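Local atomic coordinates of 5-oxoprolinase subunit A (Thermus thermophilus, PDB entry 2DFA), a protein that probably catalyses, as part of a complex with PxpB and PxpC, the ATP-dependent cleavage of 5-oxoproline to L-glutamate. Residues Leu130-Phe135 against Ala156-Val161; Asp188-Ala193 against Ala233-Glu238. All blocks are in the same frame, centred on the assembly; numbering follows the deposited sequence. Where two conformers were deposited one is given.

Contact 1: residues Leu130-Phe135 against Ala156-Val161; sequences LAVKAF and AGLRVV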
ATOM      1  N   LEU A 130       0.081  -3.652 -26.242  1.00 29.79           N
ATOM      2  CA  LEU A 130      -1.355  -3.876 -26.389  1.00 30.14           C
ATOM      3  C   LEU A 130      -2.192  -3.012 -25.449  1.00 29.90           C
ATOM      4  O   LEU A 130      -3.274  -2.563 -25.819  1.00 29.34           O
ATOM      5  CB  LEU A 130      -1.689  -5.359 -26.198  1.00 31.34           C
ATOM      6  CG  LEU A 130      -1.125  -6.245 -27.321  1.00 35.46           C
ATOM      7  CD1 LEU A 130      -1.578  -7.690 -27.125  1.00 35.92           C
ATOM      8  CD2 LEU A 130      -1.594  -5.713 -28.681  1.00 35.78           C
ATOM      9  N   ALA A 131      -1.696  -2.775 -24.237  1.00 29.90           N
ATOM     10  CA  ALA A 131      -2.416  -1.929 -23.284  1.00 29.41           C
ATOM     11  C   ALA A 131      -2.526  -0.526 -23.864  1.00 29.36           C
ATOM     12  O   ALA A 131      -3.602   0.074 -23.867  1.00 29.28           O
ATOM     13  CB  ALA A 131      -1.676  -1.876 -21.940  1.00 30.30           C
ATOM     14  N   VAL A 132      -1.405  -0.004 -24.347  1.00 28.56           N
ATOM     15  CA  VAL A 132      -1.383   1.332 -24.945  1.00 29.75           C
ATOM     16  C   VAL A 132      -2.302   1.384 -26.163  1.00 30.31           C
ATOM     17  O   VAL A 132      -3.064   2.335 -26.333  1.00 31.35           O
ATOM     18  CB  VAL A 132       0.041   1.724 -25.390  1.00 30.15           C
ATOM     19  CG1 VAL A 132       0.004   3.025 -26.206  1.00 31.65           C
ATOM     20  CG2 VAL A 132       0.932   1.895 -24.168  1.00 30.06           C
ATOM     21  N   LYS A 133      -2.226   0.357 -27.006  1.00 30.79           N
ATOM     22  CA  LYS A 133      -3.049   0.307 -28.213  1.00 32.01           C
ATOM     23  C   LYS A 133      -4.538   0.230 -27.884  1.00 32.33           C
ATOM     24  O   LYS A 133      -5.359   0.871 -28.542  1.00 33.28           O
ATOM     25  CB  LYS A 133      -2.659  -0.896 -29.083  1.00 31.13           C
ATOM     26  CG  LYS A 133      -3.380  -0.925 -30.434  1.00 33.49           C
ATOM     27  CD  LYS A 133      -3.019  -2.154 -31.252  1.00 33.73           C
ATOM     28  CE  LYS A 133      -3.581  -2.057 -32.673  1.00 36.17           C
ATOM     29  NZ  LYS A 133      -3.155  -3.213 -33.507  1.00 36.81           N
ATOM     30  N   ALA A 134      -4.880  -0.556 -26.868  1.00 31.36           N
ATOM     31  CA  ALA A 134      -6.271  -0.716 -26.456  1.00 32.04           C
ATOM     32  C   ALA A 134      -6.861   0.591 -25.929  1.00 33.24           C
ATOM     33  O   ALA A 134      -8.058   0.840 -26.076  1.00 31.66           O
ATOM     34  CB  ALA A 134      -6.382  -1.813 -25.379  1.00 34.07           C
ATOM     35  N   PHE A 135      -6.019   1.422 -25.317  1.00 32.28           N
ATOM     36  CA  PHE A 135      -6.465   2.703 -24.769  1.00 33.17           C
ATOM     37  C   PHE A 135      -6.630   3.763 -25.861  1.00 33.26           C
ATOM     38  O   PHE A 135      -7.622   4.485 -25.883  1.00 34.28           O
ATOM     39  CB  PHE A 135      -5.462   3.218 -23.733  1.00 31.50           C
ATOM     40  CG  PHE A 135      -5.903   4.477 -23.037  1.00 32.54           C
ATOM     41  CD1 PHE A 135      -6.887   4.436 -22.050  1.00 34.27           C
ATOM     42  CD2 PHE A 135      -5.351   5.707 -23.379  1.00 34.36           C
ATOM     43  CE1 PHE A 135      -7.311   5.604 -21.416  1.00 33.09           C
ATOM     44  CE2 PHE A 135      -5.772   6.878 -22.748  1.00 34.61           C
ATOM     45  CZ  PHE A 135      -6.753   6.823 -21.767  1.00 33.20           C
ATOM     46  N   ALA A 156       2.768  -4.577 -32.939  1.00 39.95           N
ATOM     47  CA  ALA A 156       1.446  -4.250 -32.406  1.00 39.85           C
ATOM     48  C   ALA A 156       0.748  -3.195 -33.256  1.00 38.92           C
ATOM     49  O   ALA A 156      -0.452  -2.969 -33.114  1.00 39.76           O
ATOM     50  CB  ALA A 156       1.563  -3.758 -30.958  1.00 39.16           C
ATOM     51  N   GLY A 157       1.507  -2.546 -34.131  1.00 39.19           N
ATOM     52  CA  GLY A 157       0.933  -1.531 -34.995  1.00 38.98           C
ATOM     53  C   GLY A 157       0.965  -0.137 -34.399  1.00 39.76           C
ATOM     54  O   GLY A 157       0.286   0.764 -34.890  1.00 38.06           O
ATOM     55  N   LEU A 158       1.744   0.046 -33.335  1.00 37.99           N
ATOM     56  CA  LEU A 158       1.848   1.353 -32.688  1.00 39.03           C
ATOM     57  C   LEU A 158       2.926   2.216 -33.312  1.00 38.47           C
ATOM     58  O   LEU A 158       3.892   1.704 -33.869  1.00 39.16           O
ATOM     59  CB  LEU A 158       2.190   1.209 -31.202  1.00 38.31           C
ATOM     60  CG  LEU A 158       1.178   0.610 -30.229  1.00 39.23           C
ATOM     61  CD1 LEU A 158       1.789   0.585 -28.832  1.00 38.43           C
ATOM     62  CD2 LEU A 158      -0.091   1.432 -30.233  1.00 37.42           C
ATOM     63  N   ARG A 159       2.755   3.531 -33.209  1.00 39.79           N
ATOM     64  CA  ARG A 159       3.763   4.458 -33.696  1.00 40.02           C
ATOM     65  C   ARG A 159       4.849   4.403 -32.628  1.00 40.42           C
ATOM     66  O   ARG A 159       4.545   4.452 -31.431  1.00 39.69           O
ATOM     67  CB  ARG A 159       3.209   5.877 -33.770  1.00 40.07           C
ATOM     68  CG  ARG A 159       4.284   6.937 -33.934  1.00 42.71           C
ATOM     69  CD  ARG A 159       3.702   8.334 -33.805  1.00 44.11           C
ATOM     70  NE  ARG A 159       4.750   9.345 -33.729  1.00 44.53           N
ATOM     71  CZ  ARG A 159       4.563  10.579 -33.273  1.00 46.08           C
ATOM     72  NH1 ARG A 159       3.362  10.955 -32.854  1.00 45.37           N
ATOM     73  NH2 ARG A 159       5.579  11.430 -33.218  1.00 43.40           N
ATOM     74  N   VAL A 160       6.105   4.298 -33.045  1.00 39.66           N
ATOM     75  CA  VAL A 160       7.201   4.231 -32.084  1.00 40.69           C
ATOM     76  C   VAL A 160       8.097   5.461 -32.138  1.00 41.06           C
ATOM     77  O   VAL A 160       8.334   6.023 -33.204  1.00 40.29           O
ATOM     78  CB  VAL A 160       8.059   2.965 -32.311  1.00 41.41           C
ATOM     79  CG1 VAL A 160       7.193   1.722 -32.181  0.50 41.52           C
ATOM     80  CG2 VAL A 160       8.722   3.021 -33.677  0.50 40.97           C
ATOM     81  N   VAL A 161       8.582   5.873 -30.972  1.00 39.86           N
ATOM     82  CA  VAL A 161       9.462   7.031 -30.843  1.00 40.72           C
ATOM     83  C   VAL A 161      10.792   6.552 -30.269  1.00 40.39           C
ATOM     84  O   VAL A 161      10.827   5.967 -29.185  1.00 40.22           O
ATOM     85  CB  VAL A 161       8.855   8.089 -29.889  1.00 40.79           C
ATOM     86  CG1 VAL A 161       9.790   9.273 -29.764  1.00 39.66           C
ATOM     87  CG2 VAL A 161       7.497   8.537 -30.404  1.00 40.64           C
TER

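Contact 2: residues Asp188-Ala193 against Ala233-Glu238; sequences DPEEAA and ARAVRE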
ATOM      1  N   ASP A 188      29.502  15.056 -16.583  1.00 72.18           N
ATOM      2  CA  ASP A 188      29.738  16.433 -17.013  1.00 71.51           C
ATOM      3  C   ASP A 188      28.700  16.892 -18.026  1.00 70.28           C
ATOM      4  O   ASP A 188      28.590  16.391 -19.142  1.00 70.07           O
ATOM      5  CB  ASP A 188      31.146  16.532 -17.608  1.00 72.33           C
ATOM      6  CG  ASP A 188      31.366  17.932 -18.171  1.00 73.26           C
ATOM      7  OD1 ASP A 188      30.999  18.890 -17.486  1.00 74.55           O
ATOM      8  OD2 ASP A 188      31.944  18.048 -19.250  1.00 73.28           O
ATOM      9  N   PRO A 189      27.866  17.852 -17.584  1.00 69.25           N
ATOM     10  CA  PRO A 189      26.820  18.416 -18.422  1.00 68.49           C
ATOM     11  C   PRO A 189      27.375  18.929 -19.753  1.00 67.80           C
ATOM     12  O   PRO A 189      26.718  18.910 -20.782  1.00 67.02           O
ATOM     13  CB  PRO A 189      26.164  19.552 -17.635  1.00 68.90           C
ATOM     14  CG  PRO A 189      26.453  19.289 -16.163  1.00 69.33           C
ATOM     15  CD  PRO A 189      27.823  18.464 -16.258  1.00 69.41           C
ATOM     16  N   GLU A 190      28.631  19.418 -19.705  1.00 66.66           N
ATOM     17  CA  GLU A 190      29.266  19.897 -20.930  1.00 66.04           C
ATOM     18  C   GLU A 190      29.427  18.777 -21.970  1.00 63.71           C
ATOM     19  O   GLU A 190      29.129  18.935 -23.145  1.00 63.00           O
ATOM     20  CB  GLU A 190      30.637  20.474 -20.564  1.00 67.91           C
ATOM     21  CG  GLU A 190      30.583  21.403 -19.349  1.00 70.77           C
ATOM     22  CD  GLU A 190      29.873  22.682 -19.724  1.00 72.67           C
ATOM     23  OE1 GLU A 190      28.732  22.608 -20.160  1.00 73.74           O
ATOM     24  OE2 GLU A 190      30.454  23.753 -19.525  1.00 74.49           O
ATOM     25  N   GLU A 191      29.957  17.622 -21.509  1.00 62.51           N
ATOM     26  CA  GLU A 191      30.105  16.491 -22.425  1.00 61.28           C
ATOM     27  C   GLU A 191      28.743  15.944 -22.865  1.00 59.40           C
ATOM     28  O   GLU A 191      28.527  15.575 -24.010  1.00 59.04           O
ATOM     29  CB  GLU A 191      30.909  15.386 -21.733  1.00 62.77           C
ATOM     30  CG  GLU A 191      31.330  14.286 -22.712  1.00 66.24           C
ATOM     31  CD  GLU A 191      31.969  13.137 -21.962  1.00 69.29           C
ATOM     32  OE1 GLU A 191      32.891  13.378 -21.193  1.00 71.40           O
ATOM     33  OE2 GLU A 191      31.577  11.992 -22.208  1.00 70.94           O
ATOM     34  N   ALA A 192      27.822  15.859 -21.892  1.00 57.72           N
ATOM     35  CA  ALA A 192      26.481  15.391 -22.217  1.00 55.52           C
ATOM     36  C   ALA A 192      25.828  16.270 -23.287  1.00 54.52           C
ATOM     37  O   ALA A 192      25.183  15.804 -24.213  1.00 53.88           O
ATOM     38  CB  ALA A 192      25.648  15.426 -20.938  1.00 54.39           C
ATOM     39  N   ALA A 193      25.976  17.593 -23.106  1.00 53.34           N
ATOM     40  CA  ALA A 193      25.474  18.509 -24.122  1.00 52.62           C
ATOM     41  C   ALA A 193      26.189  18.288 -25.458  1.00 51.85           C
ATOM     42  O   ALA A 193      25.605  18.329 -26.533  1.00 51.61           O
ATOM     43  CB  ALA A 193      25.729  19.934 -23.633  1.00 52.60           C
ATOM     44  N   ALA A 233      20.349  19.208 -17.864  1.00 57.76           N
ATOM     45  CA  ALA A 233      19.245  19.591 -18.736  1.00 58.11           C
ATOM     46  C   ALA A 233      19.473  20.998 -19.282  1.00 58.05           C
ATOM     47  O   ALA A 233      19.242  21.268 -20.462  1.00 56.76           O
ATOM     48  CB  ALA A 233      17.929  19.533 -17.969  1.00 57.48           C
ATOM     49  N   ARG A 234      19.929  21.891 -18.413  1.00 58.64           N
ATOM     50  CA  ARG A 234      20.194  23.270 -18.803  1.00 59.78           C
ATOM     51  C   ARG A 234      21.264  23.280 -19.890  1.00 59.16           C
ATOM     52  O   ARG A 234      21.058  23.819 -20.981  1.00 58.64           O
ATOM     53  CB  ARG A 234      20.682  24.068 -17.594  1.00 60.94           C
ATOM     54  CG  ARG A 234      20.701  25.575 -17.798  1.00 64.26           C
ATOM     55  CD  ARG A 234      21.349  26.266 -16.604  1.00 66.85           C
ATOM     56  NE  ARG A 234      20.833  25.758 -15.335  1.00 68.35           N
ATOM     57  CZ  ARG A 234      19.580  25.908 -14.919  1.00 69.19           C
ATOM     58  NH1 ARG A 234      18.700  26.559 -15.668  1.00 68.90           N
ATOM     59  NH2 ARG A 234      19.203  25.397 -13.753  1.00 69.04           N
ATOM     60  N   ALA A 235      22.404  22.671 -19.580  1.00 58.03           N
ATOM     61  CA  ALA A 235      23.520  22.603 -20.512  1.00 58.03           C
ATOM     62  C   ALA A 235      23.098  22.032 -21.861  1.00 57.69           C
ATOM     63  O   ALA A 235      23.456  22.569 -22.908  1.00 57.68           O
ATOM     64  CB  ALA A 235      24.646  21.761 -19.914  1.00 56.83           C
ATOM     65  N   VAL A 236      22.331  20.947 -21.835  1.00 57.57           N
ATOM     66  CA  VAL A 236      21.883  20.310 -23.067  1.00 56.65           C
ATOM     67  C   VAL A 236      20.954  21.179 -23.905  1.00 57.64           C
ATOM     68  O   VAL A 236      21.153  21.316 -25.112  1.00 57.80           O
ATOM     69  CB  VAL A 236      21.177  18.964 -22.780  1.00 56.71           C
ATOM     70  CG1 VAL A 236      20.650  18.365 -24.075  1.00 54.23           C
ATOM     71  CG2 VAL A 236      22.148  18.000 -22.115  1.00 55.28           C
ATOM     72  N   ARG A 237      19.940  21.766 -23.277  1.00 58.07           N
ATOM     73  CA  ARG A 237      18.998  22.604 -24.009  1.00 60.38           C
ATOM     74  C   ARG A 237      19.691  23.808 -24.644  1.00 60.99           C
ATOM     75  O   ARG A 237      19.427  24.152 -25.796  1.00 59.64           O
ATOM     76  CB  ARG A 237      17.879  23.096 -23.088  1.00 61.23           C
ATOM     77  CG  ARG A 237      16.752  23.793 -23.839  1.00 64.00           C
ATOM     78  CD  ARG A 237      15.748  24.435 -22.894  1.00 66.47           C
ATOM     79  NE  ARG A 237      14.651  25.071 -23.619  1.00 68.87           N
ATOM     80  CZ  ARG A 237      13.704  24.410 -24.277  1.00 69.52           C
ATOM     81  NH1 ARG A 237      13.711  23.084 -24.301  1.00 70.97           N
ATOM     82  NH2 ARG A 237      12.752  25.073 -24.918  1.00 70.01           N
ATOM     83  N   GLU A 238      20.578  24.443 -23.886  1.00 62.42           N
ATOM     84  CA  GLU A 238      21.297  25.610 -24.384  1.00 65.17           C
ATOM     85  C   GLU A 238      22.200  25.265 -25.564  1.00 65.32           C
ATOM     86  O   GLU A 238      22.239  25.990 -26.560  1.00 66.02           O
ATOM     87  CB  GLU A 238      22.112  26.246 -23.252  1.00 65.88           C
ATOM     88  CG  GLU A 238      21.242  26.810 -22.133  1.00 69.46           C
ATOM     89  CD  GLU A 238      22.039  27.515 -21.051  1.00 70.90           C
ATOM     90  OE1 GLU A 238      22.860  26.855 -20.379  1.00 72.02           O
ATOM     91  OE2 GLU A 238      21.840  28.734 -20.872  1.00 72.26           O
TER

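Contact 1: residues Leu130-Phe135 against Ala156-Val161
The flat peptide group of A156 is met at its carbonyl oxygen by the ammonium of K133, tilted 22° from the carbonyl plane: NZ lies 2.7 Å from A156 O, with a C=O...N angle of 158°. This bond ties helix 122-135 to the Schellman motif that ends helix 148-155, the crossover helix of a beta-alpha-beta unit between parallel strands 141-143 and 160-164. G157 suits the turn because its positive phi (90°) would press a CB against the preceding carbonyl oxygen. Lysine suits the other side by its reach: CG is anti to the backbone N and the chain stays extended, running from the helix to the turn, with CD passing 3.3 Å from A156 O. An alanine here would probably leave A156 O without its ammonium partner and open a gap beside the turn. Nearer the helix backbone the contact is apolar. L158 spreads the two arms of its fork along the helix, CD2 lying 3.7 Å from K133 CB, while CD1 packs 4.0 Å from CG1 of the buried V132, whose beta branch turns a methyl toward the chain leading to strand 160-164. A129, earlier in the same helix, touches both A156 and L158. On the helix turn before K133, L130 carries its branch to the small side chain of A156, with CD2 4.4 Å from A156 CB.

Contact 2: residues Asp188-Ala193 against Ala233-Glu238
Helices 189-193 and 233-238 run side by side in the same general direction, their axes crossing at -36° and approaching to 8.1 Å, and the backbones come close where A193 CA lies 4.2 Å from V236 CA. Alanine makes this possible. The methyl of A193 points at the other helix and rests 3.6 Å from A235 O, while A235 CB rests against the first turn of the partner helix and meets P189 CB at 3.5 Å and P189 O at a similar distance. V236 stands beside A193: its CG2, anti to the carbonyl carbon, lies alongside A193 CA at 3.9 Å. The two are neighbouring helices of an alpha/beta fold on a parallel sheet, consistent with the barrel-like folds of its relatives; helix 229-241 follows strand 219-222, and its V232 extends the apolar face against P189 and A192. Proline suits the first turn, where no amide hydrogen is needed for helix bonding. D188 is the N-cap just before it, OD2 accepting from E191 N at 3.0 Å from above the carboxylate plane, and OD1 accepting more weakly from E190 N. At the exposed margin E190 bends back at its second torsion, bringing OE1 to 4.2 Å from A235 CB.

How the contacts relate
From the N terminus the chain lays down strands 2-9, 30-34 and 58-62 before reaching helix 122-135. Contact 1 then closes a loop of 20 residues that holds strand 141-143 and helix 148-155. Its second segment runs into strand 160-164, and helix 189-201 then opens contact 2, which joins it to helix 229-241 over 39 residues including the hairpin 204-206/212-214 and strand 219-222. The two loops come in series, neither nested nor crossed. The contact centres are 32 Å apart on opposite sides of the chain's centre. The parallel sheet links them, because strand 160-164, begun in contact 1, pairs with strand 219-222, which precedes helix 229-241. Beside contact 1, A134 and F135 pack on a second subunit.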